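Local coordinates for C381 turret protein (Sulfolobus turreted icosahedral virus, PDB 4IND) that is a triple jelly-roll protein that probably assembles in fives to form the turrets of an archaeal virus capsid, at residues T273-L278 with T366-L371. Residues are numbered along the deposited sequence; the frame is centred on the assembly and turned at random.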
# COMPACT_ATOMS: atom_id res chain seq x y z
N THR A 273 24.29 21.75 -22.02
CA THR A 273 24.65 21.94 -23.41
C THR A 273 26.04 21.37 -23.64
O THR A 273 26.90 21.42 -22.76
CB THR A 273 24.61 23.43 -23.80
OG1 THR A 273 24.62 23.54 -25.22
CG2 THR A 273 25.80 24.16 -23.23
N GLN A 274 26.26 20.82 -24.83
CA GLN A 274 27.54 20.22 -25.15
C GLN A 274 27.82 20.37 -26.63
O GLN A 274 27.00 19.97 -27.45
CB GLN A 274 27.53 18.74 -24.75
CG GLN A 274 28.78 17.98 -25.14
CD GLN A 274 29.99 18.42 -24.36
OE1 GLN A 274 29.93 18.58 -23.14
NE2 GLN A 274 31.10 18.64 -25.05
N SER A 275 28.96 20.95 -26.97
CA SER A 275 29.34 21.07 -28.37
C SER A 275 30.29 19.96 -28.80
O SER A 275 31.07 19.45 -27.99
CB SER A 275 29.97 22.43 -28.66
OG SER A 275 28.98 23.43 -28.69
N VAL A 276 30.20 19.59 -30.07
CA VAL A 276 31.06 18.57 -30.64
C VAL A 276 31.50 19.03 -32.01
O VAL A 276 30.67 19.42 -32.83
CB VAL A 276 30.35 17.22 -30.75
CG1 VAL A 276 31.24 16.23 -31.48
CG2 VAL A 276 30.00 16.70 -29.37
N THR A 277 32.80 19.01 -32.24
CA THR A 277 33.34 19.43 -33.53
C THR A 277 33.72 18.22 -34.36
O THR A 277 34.49 17.37 -33.92
CB THR A 277 34.55 20.36 -33.36
OG1 THR A 277 34.12 21.58 -32.75
CG2 THR A 277 35.17 20.67 -34.70
N LEU A 278 33.17 18.16 -35.57
CA LEU A 278 33.34 17.01 -36.44
C LEU A 278 34.23 17.36 -37.61
O LEU A 278 34.04 18.38 -38.27
CB LEU A 278 31.98 16.51 -36.94
CG LEU A 278 30.97 16.12 -35.86
CD1 LEU A 278 29.58 15.90 -36.45
CD2 LEU A 278 31.44 14.88 -35.11
N THR A 366 30.49 22.04 -36.39
CA THR A 366 30.25 22.01 -34.96
C THR A 366 28.76 21.95 -34.69
O THR A 366 27.99 22.80 -35.13
CB THR A 366 30.86 23.25 -34.25
OG1 THR A 366 32.28 23.21 -34.35
CG2 THR A 366 30.46 23.26 -32.78
N ILE A 367 28.35 20.92 -33.96
CA ILE A 367 26.96 20.77 -33.55
C ILE A 367 26.86 20.93 -32.05
O ILE A 367 27.83 20.69 -31.33
CB ILE A 367 26.42 19.40 -33.94
CG1 ILE A 367 27.27 18.31 -33.30
CG2 ILE A 367 26.42 19.22 -35.45
CD1 ILE A 367 26.75 16.91 -33.55
N THR A 368 25.69 21.34 -31.59
CA THR A 368 25.50 21.56 -30.17
C THR A 368 24.28 20.81 -29.69
O THR A 368 23.19 20.99 -30.22
CB THR A 368 25.34 23.06 -29.86
OG1 THR A 368 26.55 23.74 -30.23
CG2 THR A 368 25.07 23.27 -28.37
N LEU A 369 24.50 19.94 -28.70
CA LEU A 369 23.45 19.17 -28.09
C LEU A 369 22.95 19.92 -26.87
O LEU A 369 23.74 20.43 -26.08
CB LEU A 369 24.00 17.80 -27.65
CG LEU A 369 23.08 16.94 -26.79
CD1 LEU A 369 21.90 16.48 -27.60
CD2 LEU A 369 23.84 15.74 -26.19
N ILE A 370 21.64 20.03 -26.73
CA ILE A 370 21.07 20.46 -25.46
C ILE A 370 20.24 19.31 -24.93
O ILE A 370 19.64 18.53 -25.69
CB ILE A 370 20.25 21.75 -25.57
CG1 ILE A 370 18.96 21.51 -26.34
CG2 ILE A 370 21.04 22.86 -26.23
CD1 ILE A 370 18.25 22.79 -26.71
N LEU A 371 20.21 19.20 -23.61
CA LEU A 371 19.58 18.07 -22.95
C LEU A 371 18.97 18.56 -21.64
O LEU A 371 19.58 19.37 -20.93
CB LEU A 371 20.64 16.99 -22.71
CG LEU A 371 20.25 15.76 -21.91
CD1 LEU A 371 19.16 14.98 -22.64
CD2 LEU A 371 21.47 14.88 -21.66
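Gln274 and Leu369 form a hydrogen-bonded pair between antiparallel strands 273-278 and 366-371, Gln274 N reaching Leu369 O and Leu369 N reaching Gln274 O, both at 2.8 Å. Val276 and Ile367 form the next such pair, with Val276 N 2.9 Å from Ile367 O and Ile367 N returning a bond to Val276 O. CA atoms of the non-hydrogen-bonded residues approach carbonyl oxygens of these pairs, as Ser275 CA does Ile367 O. These strands belong to the third domain of the chain, a jelly-roll sandwich, where strand 365-377 runs between 266-278 and 295-305 in one sheet. On the Ser275 face, hydroxyl-hydroxyl hydrogen bonds join Ser275 OG to Thr368 OG1 and Thr277 OG1 to Thr366 OG1, each at 2.9 Å. Both hydroxyls of the latter pair stand anti to their own carbonyl carbons (chi1 -66° in each), and the oxygens meet where the side chains cross. Thr273 OG1 makes a weak bond to Leu369 O and touches Thr368 CG2. The opposite face is mainly apolar. Ile367 CG1 lies 4.1 Å from Val276 CB, while Ile367 CD1 meets Leu278 CD1 at 4.2 Å; both residues also touch Val311 of the second sheet. Gln274, its polar member, turns away from strand 366-371, NE2 donating to Ser275 O at 3.0 Å.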